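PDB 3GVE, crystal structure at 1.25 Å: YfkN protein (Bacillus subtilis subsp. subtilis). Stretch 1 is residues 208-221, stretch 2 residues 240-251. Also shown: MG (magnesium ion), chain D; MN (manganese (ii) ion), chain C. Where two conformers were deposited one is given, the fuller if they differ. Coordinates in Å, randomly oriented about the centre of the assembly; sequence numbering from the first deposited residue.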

ATOM      1  N   ALA A 208     -29.116   7.293  25.305  1.00 13.56           N
ATOM      2  CA  ALA A 208     -28.923   6.688  23.987  1.00 12.88           C
ATOM      3  C   ALA A 208     -29.905   5.551  23.753  1.00 13.41           C
ATOM      4  O   ALA A 208     -29.984   4.648  24.544  1.00 14.25           O
ATOM      5  CB  ALA A 208     -27.483   6.187  23.824  1.00 13.72           C
ATOM      6  N   ASP A 209     -30.630   5.620  22.647  1.00 13.11           N
ATOM      7  CA  ASP A 209     -31.544   4.557  22.227  1.00 13.92           C
ATOM      8  C   ASP A 209     -30.872   3.553  21.285  1.00 13.73           C
ATOM      9  O   ASP A 209     -31.182   2.377  21.305  1.00 14.73           O
ATOM     10  CB  ASP A 209     -32.751   5.151  21.513  1.00 14.49           C
ATOM     11  CG  ASP A 209     -33.611   5.976  22.424  1.00 15.99           C
ATOM     12  OD1 ASP A 209     -33.970   5.461  23.499  1.00 16.67           O
ATOM     13  OD2 ASP A 209     -33.902   7.107  22.047  1.00 16.42           O
ATOM     14  N   VAL A 210     -29.982   4.056  20.439  1.00 11.75           N
ATOM     15  CA  VAL A 210     -29.242   3.256  19.459  1.00 11.90           C
ATOM     16  C   VAL A 210     -27.780   3.628  19.600  1.00 11.24           C
ATOM     17  O   VAL A 210     -27.461   4.790  19.652  1.00 12.86           O
ATOM     18  CB  VAL A 210     -29.698   3.573  18.021  1.00 13.75           C
ATOM     19  CG1 VAL A 210     -28.822   2.840  16.996  1.00 14.83           C
ATOM     20  CG2 VAL A 210     -31.168   3.206  17.838  1.00 15.14           C
ATOM     21  N   ILE A 211     -26.913   2.631  19.695  1.00 10.44           N
ATOM     22  CA  ILE A 211     -25.485   2.874  19.867  1.00 10.61           C
ATOM     23  C   ILE A 211     -24.709   2.281  18.684  1.00  9.04           C
ATOM     24  O   ILE A 211     -24.817   1.089  18.401  1.00  9.68           O
ATOM     25  CB  ILE A 211     -24.954   2.295  21.215  1.00 11.34           C
ATOM     26  CG1 ILE A 211     -25.518   3.093  22.408  1.00 12.47           C
ATOM     27  CG2 ILE A 211     -23.419   2.312  21.237  1.00 12.23           C
ATOM     28  CD1 ILE A 211     -25.155   2.529  23.766  1.00 13.93           C
ATOM     29  N   ILE A 212     -23.926   3.142  18.019  1.00  8.75           N
ATOM     30  CA  ILE A 212     -23.114   2.725  16.813  1.00  8.30           C
ATOM     31  C   ILE A 212     -21.673   2.794  17.214  1.00  8.78           C
ATOM     32  O   ILE A 212     -21.178   3.844  17.689  1.00  8.93           O
ATOM     33  CB  ILE A 212     -23.419   3.655  15.646  1.00  9.18           C
ATOM     34  CG1 ILE A 212     -24.911   3.553  15.256  1.00 10.26           C
ATOM     35  CG2 ILE A 212     -22.543   3.231  14.466  1.00  9.81           C
ATOM     36  CD1 ILE A 212     -25.374   4.659  14.359  1.00 11.05           C
ATOM     37  N   ALA A 213     -20.980   1.662  17.098  1.00  8.23           N
ATOM     38  CA  ALA A 213     -19.549   1.629  17.370  1.00  8.20           C
ATOM     39  C   ALA A 213     -18.750   1.856  16.102  1.00  8.28           C
ATOM     40  O   ALA A 213     -18.915   1.036  15.145  1.00  8.85           O
ATOM     41  CB  ALA A 213     -19.187   0.242  17.960  1.00  9.40           C
ATOM     42  N   LEU A 214     -17.929   2.888  16.098  1.00  8.01           N
ATOM     43  CA  LEU A 214     -16.949   3.103  15.057  1.00  7.81           C
ATOM     44  C   LEU A 214     -15.665   2.423  15.549  1.00  7.42           C
ATOM     45  O   LEU A 214     -14.820   3.014  16.187  1.00  8.18           O
ATOM     46  CB  LEU A 214     -16.795   4.600  14.799  1.00  8.22           C
ATOM     47  CG  LEU A 214     -18.135   5.330  14.559  1.00  8.70           C
ATOM     48  CD1 LEU A 214     -17.929   6.812  14.343  1.00  9.62           C
ATOM     49  CD2 LEU A 214     -18.941   4.741  13.416  1.00  9.47           C
ATOM     50  N   ALA A 215     -15.593   1.128  15.269  1.00  7.74           N
ATOM     51  CA  ALA A 215     -14.544   0.288  15.802  1.00  8.40           C
ATOM     52  C   ALA A 215     -13.424   0.149  14.790  1.00  7.14           C
ATOM     53  O   ALA A 215     -13.507  -0.644  13.876  1.00  7.41           O
ATOM     54  CB  ALA A 215     -15.122  -1.076  16.167  1.00  9.48           C
ATOM     55  N   HIS A 216     -12.376   0.947  14.967  1.00  7.68           N
ATOM     56  CA  HIS A 216     -11.239   0.873  14.045  1.00  7.53           C
ATOM     57  C   HIS A 216     -10.364  -0.293  14.465  1.00  7.36           C
ATOM     58  O   HIS A 216      -9.351  -0.143  15.122  1.00  8.28           O
ATOM     59  CB  HIS A 216     -10.402   2.156  13.909  1.00  8.00           C
ATOM     60  CG  HIS A 216      -9.436   2.072  12.763  1.00  7.54           C
ATOM     61  ND1 HIS A 216      -9.793   2.422  11.482  1.00  8.45           N
ATOM     62  CD2 HIS A 216      -8.195   1.539  12.669  1.00  8.02           C
ATOM     63  CE1 HIS A 216      -8.799   2.153  10.657  1.00  8.55           C
ATOM     64  NE2 HIS A 216      -7.812   1.625  11.353  1.00  8.81           N
ATOM     65  N   THR A 217     -10.818  -1.465  14.053  1.00  7.68           N
ATOM     66  CA  THR A 217     -10.262  -2.734  14.493  1.00  8.33           C
ATOM     67  C   THR A 217     -10.976  -3.809  13.684  1.00  7.29           C
ATOM     68  O   THR A 217     -12.111  -3.642  13.315  1.00  8.55           O
ATOM     69  CB  THR A 217     -10.446  -2.912  16.026  1.00  8.77           C
ATOM     70  OG1 THR A 217      -9.783  -4.095  16.475  1.00  9.11           O
ATOM     71  CG2 THR A 217     -11.924  -2.958  16.433  1.00 10.38           C
ATOM     72  N   GLY A 218     -10.277  -4.896  13.403  1.00  8.12           N
ATOM     73  CA  GLY A 218     -10.789  -5.943  12.547  1.00  8.44           C
ATOM     74  C   GLY A 218     -11.380  -7.107  13.305  1.00  8.26           C
ATOM     75  O   GLY A 218     -11.664  -7.035  14.487  1.00  8.91           O
ATOM     76  N   ILE A 219     -11.530  -8.202  12.574  1.00  8.11           N
ATOM     77  CA  ILE A 219     -12.309  -9.364  12.970  1.00  8.58           C
ATOM     78  C   ILE A 219     -11.416 -10.588  12.998  1.00  9.40           C
ATOM     79  O   ILE A 219     -10.677 -10.824  12.062  1.00 12.03           O
ATOM     80  CB  ILE A 219     -13.465  -9.624  11.946  1.00  9.81           C
ATOM     81  CG1 ILE A 219     -14.451  -8.450  11.918  1.00 10.54           C
ATOM     82  CG2 ILE A 219     -14.154 -10.955  12.229  1.00 11.83           C
ATOM     83  CD1 ILE A 219     -15.328  -8.382  10.665  1.00 11.44           C
ATOM     84  N   GLU A 220     -11.508 -11.346  14.084  1.00  9.38           N
ATOM     85  CA  GLU A 220     -10.989 -12.706  14.140  1.00  9.13           C
ATOM     86  C   GLU A 220     -12.175 -13.618  14.425  1.00  9.18           C
ATOM     87  O   GLU A 220     -13.220 -13.186  14.846  1.00 10.18           O
ATOM     88  CB  GLU A 220      -9.904 -12.852  15.213  1.00  9.94           C
ATOM     89  CG  GLU A 220      -8.652 -11.970  14.981  1.00 11.60           C
ATOM     90  CD  GLU A 220      -7.874 -12.326  13.715  1.00 15.10           C
ATOM     91  OE1 GLU A 220      -8.094 -13.382  13.122  1.00 16.64           O
ATOM     92  OE2 GLU A 220      -7.017 -11.530  13.310  1.00 18.62           O
ATOM     93  N   LYS A 221     -11.994 -14.895  14.136  1.00  9.89           N
ATOM     94  CA  LYS A 221     -13.091 -15.861  14.194  1.00  9.71           C
ATOM     95  C   LYS A 221     -13.418 -16.399  15.583  1.00  9.41           C
ATOM     96  O   LYS A 221     -14.466 -16.984  15.769  1.00 11.15           O
ATOM     97  CB  LYS A 221     -12.801 -17.046  13.274  1.00 10.85           C
ATOM     98  CG  LYS A 221     -12.853 -16.696  11.780  1.00 13.26           C
ATOM     99  CD  LYS A 221     -12.362 -17.897  11.002  1.00 17.62           C
ATOM    100  CE  LYS A 221     -12.526 -17.799   9.520  1.00 22.62           C
ATOM    101  NZ  LYS A 221     -12.123 -19.121   8.928  1.00 25.92           N
ATOM    102  N   LYS A 240     -22.593  -5.399  26.019  1.00 13.88           N
ATOM    103  CA  LYS A 240     -24.037  -5.353  25.849  1.00 16.52           C
ATOM    104  C   LYS A 240     -24.435  -3.928  25.531  1.00 16.38           C
ATOM    105  O   LYS A 240     -23.958  -3.010  26.169  1.00 19.12           O
ATOM    106  CB  LYS A 240     -24.723  -5.785  27.148  1.00 22.00           C
ATOM    107  CG  LYS A 240     -25.841  -6.775  26.981  1.00 27.34           C
ATOM    108  CD  LYS A 240     -26.148  -7.511  28.295  1.00 30.51           C
ATOM    109  CE  LYS A 240     -26.963  -6.633  29.235  1.00 32.28           C
ATOM    110  NZ  LYS A 240     -27.404  -7.308  30.487  1.00 33.44           N
ATOM    111  N   GLY A 241     -25.306  -3.732  24.562  1.00 14.70           N
ATOM    112  CA  GLY A 241     -25.777  -2.389  24.285  1.00 14.35           C
ATOM    113  C   GLY A 241     -25.351  -1.767  22.963  1.00 12.75           C
ATOM    114  O   GLY A 241     -25.819  -0.720  22.620  1.00 13.06           O
ATOM    115  N   ILE A 242     -24.459  -2.420  22.232  1.00 11.47           N
ATOM    116  CA  ILE A 242     -24.074  -1.939  20.907  1.00 11.24           C
ATOM    117  C   ILE A 242     -25.051  -2.505  19.892  1.00 10.78           C
ATOM    118  O   ILE A 242     -25.277  -3.701  19.830  1.00 12.51           O
ATOM    119  CB  ILE A 242     -22.654  -2.379  20.529  1.00 12.07           C
ATOM    120  CG1 ILE A 242     -21.641  -1.770  21.502  1.00 13.47           C
ATOM    121  CG2 ILE A 242     -22.345  -1.976  19.081  1.00 10.98           C
ATOM    122  CD1 ILE A 242     -20.192  -2.285  21.343  1.00 14.17           C
ATOM    123  N   ASP A 243     -25.629  -1.621  19.100  1.00 10.25           N
ATOM    124  CA  ASP A 243     -26.611  -2.010  18.094  1.00 10.43           C
ATOM    125  C   ASP A 243     -26.065  -2.208  16.680  1.00 10.06           C
ATOM    126  O   ASP A 243     -26.709  -2.831  15.865  1.00 10.25           O
ATOM    127  CB  ASP A 243     -27.749  -0.999  18.066  1.00 11.69           C
ATOM    128  CG  ASP A 243     -28.415  -0.876  19.421  1.00 13.07           C
ATOM    129  OD1 ASP A 243     -28.960  -1.880  19.908  1.00 14.75           O
ATOM    130  OD2 ASP A 243     -28.344   0.200  20.011  1.00 12.82           O
ATOM    131  N   ALA A 244     -24.890  -1.647  16.408  1.00  9.26           N
ATOM    132  CA  ALA A 244     -24.266  -1.744  15.084  1.00  9.32           C
ATOM    133  C   ALA A 244     -22.784  -1.501  15.237  1.00  8.51           C
ATOM    134  O   ALA A 244     -22.391  -0.667  16.020  1.00  9.13           O
ATOM    135  CB  ALA A 244     -24.869  -0.706  14.159  1.00 10.28           C
ATOM    136  N   ILE A 245     -21.991  -2.225  14.453  1.00  8.47           N
ATOM    137  CA  ILE A 245     -20.537  -2.091  14.474  1.00  8.21           C
ATOM    138  C   ILE A 245     -19.989  -1.853  13.071  1.00  7.49           C
ATOM    139  O   ILE A 245     -20.229  -2.625  12.162  1.00  8.49           O
ATOM    140  CB  ILE A 245     -19.852  -3.347  15.067  1.00  8.72           C
ATOM    141  CG1 ILE A 245     -20.325  -3.580  16.506  1.00  9.96           C
ATOM    142  CG2 ILE A 245     -18.330  -3.192  15.019  1.00 10.79           C
ATOM    143  CD1 ILE A 245     -19.949  -4.986  17.067  1.00 11.25           C
ATOM    144  N   ILE A 246     -19.246  -0.768  12.928  1.00  7.46           N
ATOM    145  CA  ILE A 246     -18.444  -0.531  11.741  1.00  7.88           C
ATOM    146  C   ILE A 246     -17.022  -1.012  12.074  1.00  7.49           C
ATOM    147  O   ILE A 246     -16.455  -0.614  13.079  1.00  8.06           O
ATOM    148  CB  ILE A 246     -18.407   0.959  11.355  1.00  8.41           C
ATOM    149  CG1 ILE A 246     -19.810   1.598  11.369  1.00  9.04           C
ATOM    150  CG2 ILE A 246     -17.720   1.143  10.000  1.00  9.69           C
ATOM    151  CD1 ILE A 246     -20.858   0.840  10.600  1.00  9.80           C
ATOM    152  N   SER A 247     -16.476  -1.866  11.215  0.50  7.62           N
ATOM    153  CA  SER A 247     -15.168  -2.441  11.414  0.50  8.51           C
ATOM    154  C   SER A 247     -14.290  -1.980  10.266  0.50  7.84           C
ATOM    155  O   SER A 247     -14.739  -1.606   9.218  0.50  9.09           O
ATOM    156  CB  SER A 247     -15.291  -3.970  11.454  0.50  9.46           C
ATOM    157  OG  SER A 247     -14.044  -4.628  11.579  0.50  7.56           O
ATOM    158  N   GLY A 248     -13.005  -2.022  10.512  1.00  8.34           N
ATOM    159  CA  GLY A 248     -11.981  -1.649   9.538  1.00  8.55           C
ATOM    160  C   GLY A 248     -10.632  -2.269   9.899  1.00  7.92           C
ATOM    161  O   GLY A 248     -10.578  -3.383  10.389  1.00  8.30           O
ATOM    162  N   HIS A 249      -9.590  -1.483   9.650  1.00  7.58           N
ATOM    163  CA  HIS A 249      -8.208  -1.748  10.000  1.00  8.18           C
ATOM    164  C   HIS A 249      -7.570  -2.839   9.131  1.00  8.29           C
ATOM    165  O   HIS A 249      -6.491  -2.646   8.635  1.00  8.89           O
ATOM    166  CB  HIS A 249      -8.070  -2.037  11.499  1.00  8.90           C
ATOM    167  CG  HIS A 249      -6.657  -2.202  11.954  1.00  8.44           C
ATOM    168  ND1 HIS A 249      -5.711  -1.205  11.829  1.00  8.98           N
ATOM    169  CD2 HIS A 249      -6.030  -3.253  12.537  1.00  8.61           C
ATOM    170  CE1 HIS A 249      -4.563  -1.638  12.318  1.00  8.99           C
ATOM    171  NE2 HIS A 249      -4.728  -2.877  12.748  1.00  9.68           N
ATOM    172  N   GLN A 250      -8.232  -3.983   8.977  1.00  8.41           N
ATOM    173  CA  GLN A 250      -7.675  -5.124   8.244  1.00  8.71           C
ATOM    174  C   GLN A 250      -7.703  -4.967   6.721  1.00  8.44           C
ATOM    175  O   GLN A 250      -7.014  -5.680   6.015  1.00 10.44           O
ATOM    176  CB  GLN A 250      -8.387  -6.419   8.633  1.00  9.43           C
ATOM    177  CG  GLN A 250      -7.911  -7.017   9.939  1.00 10.35           C
ATOM    178  CD  GLN A 250      -8.825  -8.124  10.444  1.00 10.90           C
ATOM    179  OE1 GLN A 250      -9.997  -8.163  10.144  1.00 11.01           O
ATOM    180  NE2 GLN A 250      -8.270  -9.003  11.249  1.00 12.46           N
ATOM    181  N   HIS A 251      -8.491  -4.026   6.225  1.00  8.26           N
ATOM    182  CA  HIS A 251      -8.624  -3.831   4.778  1.00  9.10           C
ATOM    183  C   HIS A 251      -9.272  -5.065   4.098  1.00  8.99           C
ATOM    184  O   HIS A 251      -9.083  -5.291   2.910  1.00 10.11           O
ATOM    185  CB  HIS A 251      -7.269  -3.460   4.115  1.00 10.01           C
ATOM    186  CG  HIS A 251      -6.694  -2.136   4.547  1.00 10.06           C
ATOM    187  ND1 HIS A 251      -5.749  -1.473   3.800  1.00 11.49           N
ATOM    188  CD2 HIS A 251      -6.909  -1.363   5.643  1.00 10.35           C
ATOM    189  CE1 HIS A 251      -5.425  -0.340   4.400  1.00 11.32           C
ATOM    190  NE2 HIS A 251      -6.096  -0.259   5.533  1.00 10.65           N
TER
HETATM  191 MG    MG D 403      -5.678   0.947  10.732  1.00  8.74          MG
HETATM  192 MN    MN C 402      -5.683   1.246   7.152  1.00  9.50          MN
HETATM  193  O   HOH W   1     -31.410  -0.474  21.072  1.00 18.47           O
HETATM  194  O   HOH W   2      -5.298  -0.303   8.670  1.00  9.99           O
HETATM  195  O   HOH W   3      -3.447   1.043   7.126  1.00 11.75           O

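Where two parallel strands run out, a metal ion can add to the hydrogen bonds that join them, and YfkN illustrates this well. Just past the strands, H216 NE2 lies 2.3 Å and H249 ND1 2.4 Å from the same magnesium ion, so one histidine from each stretch serves as ligand. Their rings meet rim to rim, planes at 69°, an arrangement in which both nitrogens can face the metal. A water 2.4 Å from the magnesium (O to MG) also lies 2.2 Å from the manganese (O to MN), and H251 NE2 binds that second ion at 2.2 Å.

The ladder itself is short. A213 sits at its centre, its N donating to A244 O and its O accepting from I246 N, both at 2.9 Å; A215 N then reaches I246 O, again at 2.9 Å. Side chains alternate across the sheet. I212, L214 and I246 share one face with A244, and L214 CD2 packs 3.9 Å from I246 CG1. On the other, the small A213 and A215 lie against I245, with A215 CB 4.0 Å from I245 CG2. These residues are all buried, a setting that suits apolar side chains.

Polar side chains add to the pairing toward both ends. Before the ladder, D243 points toward the first stretch and works like a clasp: its OD2 accepts from I211 N at 2.8 Å, while its own N donates to I211 O at 2.9 Å. Toward the other end, S247 OG donates to T217 O at 2.8 Å. The amide of Q250 then mimics a peptide group, OE1 accepting from I219 N at 2.9 Å and NE2 donating to I219 O at 3.1 Å. G218 leaves room for this amide, since a CB there would clash with Q250 CD.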